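Local coordinates for aromatic amino acid aminotransferase I (Candida albicans WO-1, PDB 6HNU), which probably transfers the amino group of aromatic L-amino acids to 2-oxoglutarate, giving aromatic oxo-acids and L-glutamate, with pyridoxal 5'-phosphate as cofactor, at residues B[362-365]-B[366-369]; B[471-474]-B[475-478]; B[431-434]-B[435-438]. One frame throughout, in Å; residues are numbered along the deposited sequence. Where two conformers were deposited one is given.

Interaction 1 (B[362-365]-B[366-369]); sequences EYTH and KRDV
His365 and Val369, one turn apart on the long helix 334-377, meet through a CH-pi contact: Val369 CG2 lies over one face of the imidazole, 4.0 Å from the ring centroid of His365. His365 CG stands anti to the backbone N (chi1 179°), which carries the ring along the helix toward its C-terminal end and over the valine methyl. A water donates to Asp368 OD2 at 2.9 Å and also lies near His365 ND1, though that second distance, 2.5 Å, is unusually short and the link is correspondingly doubtful.

Asp368 is also gripped by its neighbour. Arg367, its chain bent at chi2 and chi3, folds back so that NE and NH1 come side-on to one oxygen, both from the same face of the carboxylate; NH1 lies 2.8 Å from Asp368 OD1 in a salt bridge. Thr364 runs alongside both, its CG2 3.6 Å from Arg367 NH1, while its OG1 turns to the carbonyl of Arg360. Beneath these side chains run the i to i+4 backbone bonds of an alpha-helix, such as Arg367 N to Tyr363 O at 2.9 Å.

Arg367 further donates to the carbonyls of Glu255 and Pro388, so its buried guanidinium joins this helix to two other parts of the chain. With two arginine nitrogens on OD1 and a water donating to OD2, the buried carboxylate of Asp368 would probably favour its charged form.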
ATOM      1  N   GLU B 362     -14.685  17.240 -21.216  1.00 21.00           N
ATOM      2  CA  GLU B 362     -15.751  16.265 -20.839  1.00 21.52           C
ATOM      3  C   GLU B 362     -16.430  16.676 -19.529  1.00 22.19           C
ATOM      4  O   GLU B 362     -17.686  16.643 -19.491  1.00 22.04           O
ATOM      5  CB  GLU B 362     -15.207  14.859 -20.602  1.00 23.64           C
ATOM      6  CG  GLU B 362     -14.559  14.243 -21.809  1.00 26.65           C
ATOM      7  CD  GLU B 362     -15.533  13.960 -22.931  1.00 29.77           C
ATOM      8  OE1 GLU B 362     -16.712  13.668 -22.625  1.00 34.23           O
ATOM      9  OE2 GLU B 362     -15.094  14.007 -24.094  1.00 33.68           O
ATOM     10  N   TYR B 363     -15.663  16.975 -18.474  1.00 19.32           N
ATOM     11  CA  TYR B 363     -16.221  17.420 -17.162  1.00 19.90           C
ATOM     12  C   TYR B 363     -16.969  18.746 -17.313  1.00 20.40           C
ATOM     13  O   TYR B 363     -18.071  18.833 -16.707  1.00 19.68           O
ATOM     14  CB  TYR B 363     -15.155  17.466 -16.062  1.00 18.46           C
ATOM     15  CG  TYR B 363     -14.996  16.111 -15.423  1.00 19.06           C
ATOM     16  CD1 TYR B 363     -14.315  15.104 -16.060  1.00 18.94           C
ATOM     17  CD2 TYR B 363     -15.619  15.806 -14.224  1.00 19.99           C
ATOM     18  CE1 TYR B 363     -14.193  13.842 -15.518  1.00 20.77           C
ATOM     19  CE2 TYR B 363     -15.513  14.547 -13.663  1.00 21.54           C
ATOM     20  CZ  TYR B 363     -14.778  13.567 -14.293  1.00 19.95           C
ATOM     21  OH  TYR B 363     -14.671  12.305 -13.803  1.00 21.14           O
ATOM     22  N   THR B 364     -16.443  19.726 -18.049  1.00 18.69           N
ATOM     23  CA  THR B 364     -17.142  21.020 -18.321  1.00 21.55           C
ATOM     24  C   THR B 364     -18.562  20.749 -18.820  1.00 22.18           C
ATOM     25  O   THR B 364     -19.517  21.344 -18.261  1.00 22.44           O
ATOM     26  CB  THR B 364     -16.356  21.881 -19.317  1.00 21.52           C
ATOM     27  OG1 THR B 364     -15.138  22.291 -18.686  1.00 20.48           O
ATOM     28  CG2 THR B 364     -17.149  23.086 -19.763  1.00 21.11           C
ATOM     29  N   HIS B 365     -18.713  19.819 -19.751  1.00 22.40           N
ATOM     30  CA  HIS B 365     -20.043  19.525 -20.357  1.00 26.10           C
ATOM     31  C   HIS B 365     -20.957  18.880 -19.308  1.00 26.90           C
ATOM     32  O   HIS B 365     -22.139  19.329 -19.206  1.00 28.48           O
ATOM     33  CB  HIS B 365     -19.919  18.700 -21.635  1.00 26.74           C
ATOM     34  CG  HIS B 365     -21.258  18.382 -22.217  1.00 27.20           C
ATOM     35  ND1 HIS B 365     -22.150  19.377 -22.569  1.00 27.99           N
ATOM     36  CD2 HIS B 365     -21.865  17.206 -22.470  1.00 27.78           C
ATOM     37  CE1 HIS B 365     -23.264  18.818 -23.001  1.00 28.34           C
ATOM     38  NE2 HIS B 365     -23.117  17.492 -22.945  1.00 29.56           N
ATOM     39  N   LYS B 366     -20.451  17.892 -18.550  1.00 24.73           N
ATOM     40  CA  LYS B 366     -21.217  17.192 -17.476  1.00 23.79           C
ATOM     41  C   LYS B 366     -21.740  18.214 -16.478  1.00 22.11           C
ATOM     42  O   LYS B 366     -22.930  18.119 -16.136  1.00 23.01           O
ATOM     43  CB  LYS B 366     -20.364  16.176 -16.719  1.00 25.38           C
ATOM     44  CG  LYS B 366     -19.932  14.968 -17.527  1.00 25.26           C
ATOM     45  CD  LYS B 366     -19.050  14.042 -16.725  1.00 27.83           C
ATOM     46  CE  LYS B 366     -18.319  13.047 -17.598  1.00 29.46           C
ATOM     47  NZ  LYS B 366     -19.250  12.163 -18.329  1.00 29.71           N
ATOM     48  N   ARG B 367     -20.885  19.126 -16.035  1.00 20.86           N
ATOM     49  CA  ARG B 367     -21.216  20.207 -15.082  1.00 21.77           C
ATOM     50  C   ARG B 367     -22.315  21.123 -15.669  1.00 26.47           C
ATOM     51  O   ARG B 367     -23.274  21.484 -14.917  1.00 22.49           O
ATOM     52  CB  ARG B 367     -19.951  20.983 -14.737  1.00 20.56           C
ATOM     53  CG  ARG B 367     -20.164  22.110 -13.743  1.00 21.59           C
ATOM     54  CD  ARG B 367     -20.801  23.387 -14.265  1.00 21.63           C
ATOM     55  NE  ARG B 367     -20.282  23.800 -15.575  1.00 20.85           N
ATOM     56  CZ  ARG B 367     -19.141  24.442 -15.772  1.00 21.87           C
ATOM     57  NH1 ARG B 367     -18.778  24.807 -17.002  1.00 22.10           N
ATOM     58  NH2 ARG B 367     -18.376  24.759 -14.743  1.00 21.35           N
ATOM     59  N   ASP B 368     -22.212  21.496 -16.954  1.00 24.81           N
ATOM     60  CA  ASP B 368     -23.211  22.409 -17.577  1.00 25.25           C
ATOM     61  C   ASP B 368     -24.576  21.728 -17.551  1.00 24.97           C
ATOM     62  O   ASP B 368     -25.565  22.405 -17.208  1.00 29.27           O
ATOM     63  CB  ASP B 368     -22.840  22.743 -19.019  1.00 26.61           C
ATOM     64  CG  ASP B 368     -21.585  23.571 -19.145  1.00 24.94           C
ATOM     65  OD1 ASP B 368     -21.240  24.289 -18.166  1.00 21.64           O
ATOM     66  OD2 ASP B 368     -20.974  23.493 -20.237  1.00 26.89           O
ATOM     67  N   VAL B 369     -24.629  20.436 -17.859  1.00 25.13           N
ATOM     68  CA  VAL B 369     -25.897  19.669 -17.960  1.00 25.90           C
ATOM     69  C   VAL B 369     -26.509  19.539 -16.561  1.00 28.13           C
ATOM     70  O   VAL B 369     -27.746  19.754 -16.403  1.00 24.60           O
ATOM     71  CB  VAL B 369     -25.652  18.317 -18.650  1.00 25.89           C
ATOM     72  CG1 VAL B 369     -26.787  17.321 -18.430  1.00 28.10           C
ATOM     73  CG2 VAL B 369     -25.394  18.543 -20.135  1.00 28.39           C
TER
HETATM   74  O   HOH W   1     -21.875  21.815 -22.474  1.00 31.77           O

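Interaction 2 (B[471-474]-B[475-478]); sequences LDQL and VVGL
Leu471 to Leu478 form the first two turns of the C-terminal alpha-helix 471-489, and the backbone bonds run from each residue of 471-474 to the residue four places on. The first is the least regular: Val475 N reaches Leu471 O at 3.2 Å from well above the carbonyl plane, 38° out of it. Gly477 N to Gln473 O is the shortest of the four, at 2.9 Å.

On the buried side Leu474 and Leu478 meet through their CD1 methyls, 3.9 Å apart. The two branches come from different first torsions: Leu474 CG is anti to the backbone N (chi1 174°) and leans forward along the helix, whereas Leu478 CG is anti to the carbonyl carbon (chi1 -75°) and leans back. Both leucines pack on Leu43 of the second subunit, and Leu474 also touches Ala370 of helix 334-377, which places this apolar strip where two helices and the dimer partner converge.

Elsewhere around the helix, Gln473 and Val476 lie side by side. The Gln473 chain bends at chi2, and its NE2 gives a weak bond to Asp472 OD2, while its OE1 stands 4.0 Å from Val476 CG2.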
ATOM      1  N   LEU B 471     -25.608  11.208 -19.030  1.00 32.35           N
ATOM      2  CA  LEU B 471     -26.068  12.594 -18.760  1.00 34.75           C
ATOM      3  C   LEU B 471     -27.593  12.700 -18.872  1.00 39.27           C
ATOM      4  O   LEU B 471     -28.160  13.648 -18.296  1.00 39.21           O
ATOM      5  CB  LEU B 471     -25.362  13.562 -19.705  1.00 36.06           C
ATOM      6  CG  LEU B 471     -23.890  13.797 -19.370  1.00 35.95           C
ATOM      7  CD1 LEU B 471     -23.252  14.789 -20.336  1.00 37.66           C
ATOM      8  CD2 LEU B 471     -23.720  14.267 -17.927  1.00 34.98           C
ATOM      9  N   ASP B 472     -28.227  11.762 -19.568  1.00 42.20           N
ATOM     10  CA  ASP B 472     -29.705  11.715 -19.702  1.00 44.25           C
ATOM     11  C   ASP B 472     -30.282  11.255 -18.356  1.00 41.13           C
ATOM     12  O   ASP B 472     -31.292  11.826 -17.944  1.00 36.51           O
ATOM     13  CB  ASP B 472     -30.136  10.818 -20.865  1.00 45.58           C
ATOM     14  CG  ASP B 472     -29.692   9.375 -20.718  1.00 46.28           C
ATOM     15  OD1 ASP B 472     -28.588   9.158 -20.182  1.00 54.64           O
ATOM     16  OD2 ASP B 472     -30.444   8.485 -21.140  1.00 52.60           O
ATOM     17  N   GLN B 473     -29.670  10.240 -17.728  1.00 43.09           N
ATOM     18  CA  GLN B 473     -30.087   9.701 -16.404  1.00 42.77           C
ATOM     19  C   GLN B 473     -29.814  10.760 -15.330  1.00 44.45           C
ATOM     20  O   GLN B 473     -30.604  10.823 -14.361  1.00 47.26           O
ATOM     21  CB  GLN B 473     -29.421   8.358 -16.109  1.00 46.32           C
ATOM     22  CG  GLN B 473     -29.870   7.249 -17.047  1.00 50.10           C
ATOM     23  CD  GLN B 473     -31.355   7.309 -17.331  1.00 56.73           C
ATOM     24  OE1 GLN B 473     -32.180   7.358 -16.417  1.00 54.21           O
ATOM     25  NE2 GLN B 473     -31.715   7.310 -18.609  1.00 58.26           N
ATOM     26  N   LEU B 474     -28.786  11.593 -15.517  1.00 36.99           N
ATOM     27  CA  LEU B 474     -28.519  12.756 -14.641  1.00 36.05           C
ATOM     28  C   LEU B 474     -29.741  13.683 -14.657  1.00 37.37           C
ATOM     29  O   LEU B 474     -30.201  14.094 -13.558  1.00 30.92           O
ATOM     30  CB  LEU B 474     -27.270  13.503 -15.108  1.00 35.14           C
ATOM     31  CG  LEU B 474     -26.987  14.797 -14.351  1.00 32.88           C
ATOM     32  CD1 LEU B 474     -26.791  14.502 -12.870  1.00 36.24           C
ATOM     33  CD2 LEU B 474     -25.766  15.502 -14.908  1.00 32.97           C
ATOM     34  N   VAL B 475     -30.246  14.046 -15.841  1.00 35.93           N
ATOM     35  CA  VAL B 475     -31.359  15.038 -15.969  0.50 36.02           C
ATOM     36  C   VAL B 475     -32.619  14.426 -15.341  1.00 34.14           C
ATOM     37  O   VAL B 475     -33.315  15.152 -14.602  1.00 37.13           O
ATOM     38  CB  VAL B 475     -31.585  15.469 -17.433  0.50 36.77           C
ATOM     39  CG1 VAL B 475     -32.858  16.288 -17.606  0.50 36.32           C
ATOM     40  CG2 VAL B 475     -30.386  16.234 -17.976  0.50 37.79           C
ATOM     41  N   VAL B 476     -32.868  13.149 -15.615  1.00 35.01           N
ATOM     42  CA  VAL B 476     -33.989  12.362 -15.023  1.00 39.55           C
ATOM     43  C   VAL B 476     -33.889  12.491 -13.499  1.00 40.24           C
ATOM     44  O   VAL B 476     -34.907  12.836 -12.844  1.00 35.10           O
ATOM     45  CB  VAL B 476     -33.946  10.882 -15.456  1.00 38.75           C
ATOM     46  CG1 VAL B 476     -34.831   9.997 -14.583  1.00 40.97           C
ATOM     47  CG2 VAL B 476     -34.315  10.692 -16.923  1.00 41.89           C
ATOM     48  N   GLY B 477     -32.704  12.188 -12.956  1.00 35.67           N
ATOM     49  CA  GLY B 477     -32.462  12.161 -11.503  1.00 33.24           C
ATOM     50  C   GLY B 477     -32.837  13.476 -10.875  1.00 32.05           C
ATOM     51  O   GLY B 477     -33.586  13.463  -9.883  1.00 33.10           O
ATOM     52  N   LEU B 478     -32.368  14.573 -11.465  1.00 28.49           N
ATOM     53  CA  LEU B 478     -32.455  15.914 -10.857  1.00 27.37           C
ATOM     54  C   LEU B 478     -33.870  16.471 -11.012  1.00 29.10           C
ATOM     55  O   LEU B 478     -34.267  17.307 -10.178  1.00 29.42           O
ATOM     56  CB  LEU B 478     -31.401  16.772 -11.535  1.00 27.65           C
ATOM     57  CG  LEU B 478     -29.984  16.457 -11.066  1.00 27.31           C
ATOM     58  CD1 LEU B 478     -29.032  17.472 -11.646  1.00 26.21           C
ATOM     59  CD2 LEU B 478     -29.916  16.478  -9.546  1.00 26.57           C
TER

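Interaction 3 (B[431-434]-B[435-438]); sequences LAPG and SWFK
Ala432 and Pro433, at the end of strand 429-433, meet the aromatic pair Trp436 and Phe437 of the 3-10 turn that follows. Ala432 makes the first contact: its CB comes to the edge of the Phe437 ring, close to the ring plane and 3.9 Å from Phe437 CE1.

Pro433 carries most of the side-chain packing. Its ring lies alongside the indole of Trp436, with CB and CG over one face. Pro433 CB sits almost squarely above the five-membered ring, 3.7 Å from its centroid in a CH-pi contact only 14° off the normal, and Pro433 CG approaches Trp436 CE2 at 3.6 Å. The indole reaches this position because Trp436 CG lies beside its own backbone N (chi1 -63°), folding the ring back over the proline. The carbonyl of Pro433 accepts the first bond of the turn, from Trp436 N at 3.2 Å, with the donor well above the carbonyl plane.

Gly434 continues the i to i+3 pattern that defines the 3-10 turn: Phe437 N donates to Gly434 O at 3.0 Å, again from above the carbonyl plane. The same oxygen lies at the edge of the phenyl ring, so the carbonyl of Gly434 borders both the backbone and the side chain of Phe437.

Phe437 touches Asn218, a residue of the cofactor pocket, and its side chain is about 7 Å from the bound phenylalanine, so this end of the turn borders the active site. Around it, Ala432 and Gly434 are hydrogen-bonded through their backbones to Arg463 and Phe461 on strand 459-465, while helix 413-426 packs against Pro433 and the turn, with Glu417 hydrogen-bonded to Ser435 OG and the His421 ring meeting the indole of Trp436, their planes at about 80°.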
ATOM      1  N   LEU B 431     -29.137  11.385  -3.570  1.00 23.15           N
ATOM      2  CA  LEU B 431     -27.978  12.255  -3.305  1.00 23.16           C
ATOM      3  C   LEU B 431     -27.477  11.971  -1.889  1.00 21.45           C
ATOM      4  O   LEU B 431     -28.202  11.326  -1.096  1.00 21.66           O
ATOM      5  CB  LEU B 431     -28.403  13.715  -3.511  1.00 24.39           C
ATOM      6  CG  LEU B 431     -28.424  14.187  -4.967  1.00 25.69           C
ATOM      7  CD1 LEU B 431     -29.625  13.653  -5.705  1.00 27.28           C
ATOM      8  CD2 LEU B 431     -28.386  15.697  -5.064  1.00 28.46           C
ATOM      9  N   ALA B 432     -26.251  12.383  -1.605  1.00 19.92           N
ATOM     10  CA  ALA B 432     -25.615  12.206  -0.284  1.00 19.30           C
ATOM     11  C   ALA B 432     -25.985  13.360   0.636  1.00 18.19           C
ATOM     12  O   ALA B 432     -25.664  14.509   0.358  1.00 18.25           O
ATOM     13  CB  ALA B 432     -24.130  12.091  -0.491  1.00 17.87           C
ATOM     14  N   PRO B 433     -26.650  13.113   1.789  1.00 17.27           N
ATOM     15  CA  PRO B 433     -26.874  14.171   2.770  1.00 18.95           C
ATOM     16  C   PRO B 433     -25.570  14.830   3.206  1.00 17.67           C
ATOM     17  O   PRO B 433     -24.645  14.135   3.617  1.00 19.15           O
ATOM     18  CB  PRO B 433     -27.555  13.450   3.953  1.00 18.27           C
ATOM     19  CG  PRO B 433     -28.287  12.329   3.261  1.00 19.07           C
ATOM     20  CD  PRO B 433     -27.380  11.889   2.130  1.00 19.16           C
ATOM     21  N   GLY B 434     -25.558  16.157   3.186  1.00 16.11           N
ATOM     22  CA  GLY B 434     -24.400  16.968   3.566  1.00 16.95           C
ATOM     23  C   GLY B 434     -23.959  16.704   4.978  1.00 16.93           C
ATOM     24  O   GLY B 434     -22.760  16.813   5.229  1.00 16.59           O
ATOM     25  N   SER B 435     -24.880  16.446   5.921  1.00 17.04           N
ATOM     26  CA  SER B 435     -24.491  16.369   7.359  1.00 18.08           C
ATOM     27  C   SER B 435     -23.555  15.160   7.570  1.00 17.53           C
ATOM     28  O   SER B 435     -22.782  15.168   8.506  1.00 18.54           O
ATOM     29  CB  SER B 435     -25.721  16.271   8.237  1.00 17.03           C
ATOM     30  OG  SER B 435     -26.398  15.049   7.997  1.00 17.88           O
ATOM     31  N   TRP B 436     -23.619  14.167   6.700  1.00 17.24           N
ATOM     32  CA  TRP B 436     -22.783  12.938   6.777  1.00 20.28           C
ATOM     33  C   TRP B 436     -21.307  13.305   6.616  1.00 19.92           C
ATOM     34  O   TRP B 436     -20.493  12.504   7.047  1.00 18.52           O
ATOM     35  CB  TRP B 436     -23.213  11.899   5.749  1.00 21.76           C
ATOM     36  CG  TRP B 436     -24.610  11.377   5.924  1.00 23.91           C
ATOM     37  CD1 TRP B 436     -25.570  11.839   6.777  1.00 27.08           C
ATOM     38  CD2 TRP B 436     -25.237  10.347   5.143  1.00 25.16           C
ATOM     39  NE1 TRP B 436     -26.748  11.164   6.580  1.00 26.39           N
ATOM     40  CE2 TRP B 436     -26.556  10.215   5.610  1.00 24.95           C
ATOM     41  CE3 TRP B 436     -24.805   9.516   4.103  1.00 27.13           C
ATOM     42  CZ2 TRP B 436     -27.440   9.275   5.083  1.00 27.57           C
ATOM     43  CZ3 TRP B 436     -25.672   8.570   3.598  1.00 28.62           C
ATOM     44  CH2 TRP B 436     -26.983   8.476   4.061  1.00 28.27           C
ATOM     45  N   PHE B 437     -20.982  14.490   6.077  1.00 18.13           N
ATOM     46  CA  PHE B 437     -19.578  14.904   5.806  1.00 16.79           C
ATOM     47  C   PHE B 437     -19.104  15.865   6.875  1.00 16.68           C
ATOM     48  O   PHE B 437     -17.976  16.390   6.778  1.00 16.06           O
ATOM     49  CB  PHE B 437     -19.428  15.533   4.426  1.00 16.08           C
ATOM     50  CG  PHE B 437     -19.906  14.665   3.311  1.00 16.18           C
ATOM     51  CD1 PHE B 437     -21.219  14.696   2.866  1.00 17.93           C
ATOM     52  CD2 PHE B 437     -19.022  13.816   2.672  1.00 17.82           C
ATOM     53  CE1 PHE B 437     -21.610  13.937   1.786  1.00 17.95           C
ATOM     54  CE2 PHE B 437     -19.416  13.063   1.580  1.00 19.13           C
ATOM     55  CZ  PHE B 437     -20.723  13.080   1.171  1.00 19.90           C
ATOM     56  N   LYS B 438     -19.929  16.136   7.873  1.00 16.88           N
ATOM     57  CA  LYS B 438     -19.543  17.133   8.891  1.00 19.24           C
ATOM     58  C   LYS B 438     -18.366  16.605   9.721  1.00 18.14           C
ATOM     59  O   LYS B 438     -18.516  15.536  10.259  1.00 20.02           O
ATOM     60  CB  LYS B 438     -20.735  17.434   9.808  1.00 21.67           C
ATOM     61  CG  LYS B 438     -20.478  18.545  10.813  1.00 26.64           C
ATOM     62  CD  LYS B 438     -20.516  19.920  10.189  1.00 32.60           C
ATOM     63  CE  LYS B 438     -19.412  20.838  10.654  1.00 37.79           C
ATOM     64  NZ  LYS B 438     -19.224  20.802  12.124  1.00 39.99           N
TER

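Overall arrangement
Interactions 1 and 2 belong to two helices that pack on each other: His365 CD2 is 3.5 Å from Leu471 CD1, and Val369 CG1 lies 3.8 Å from Val475 CG2. Interaction 3, on an edge strand and the turn after it, touches neither, though its nearest atoms come within about 5 Å of interaction 2. All three are partly buried and reach the second subunit, segments 471-478 and 431-434 both packing on its Leu43. Their chemistry follows their place: 362-369 combines a buried ion pair with an exposed histidine whose face meets a valine methyl, 471-478 is chiefly aliphatic and lies away from the annotated sites, and 431-438 is aromatic, reaching closest to the bound phenylalanine.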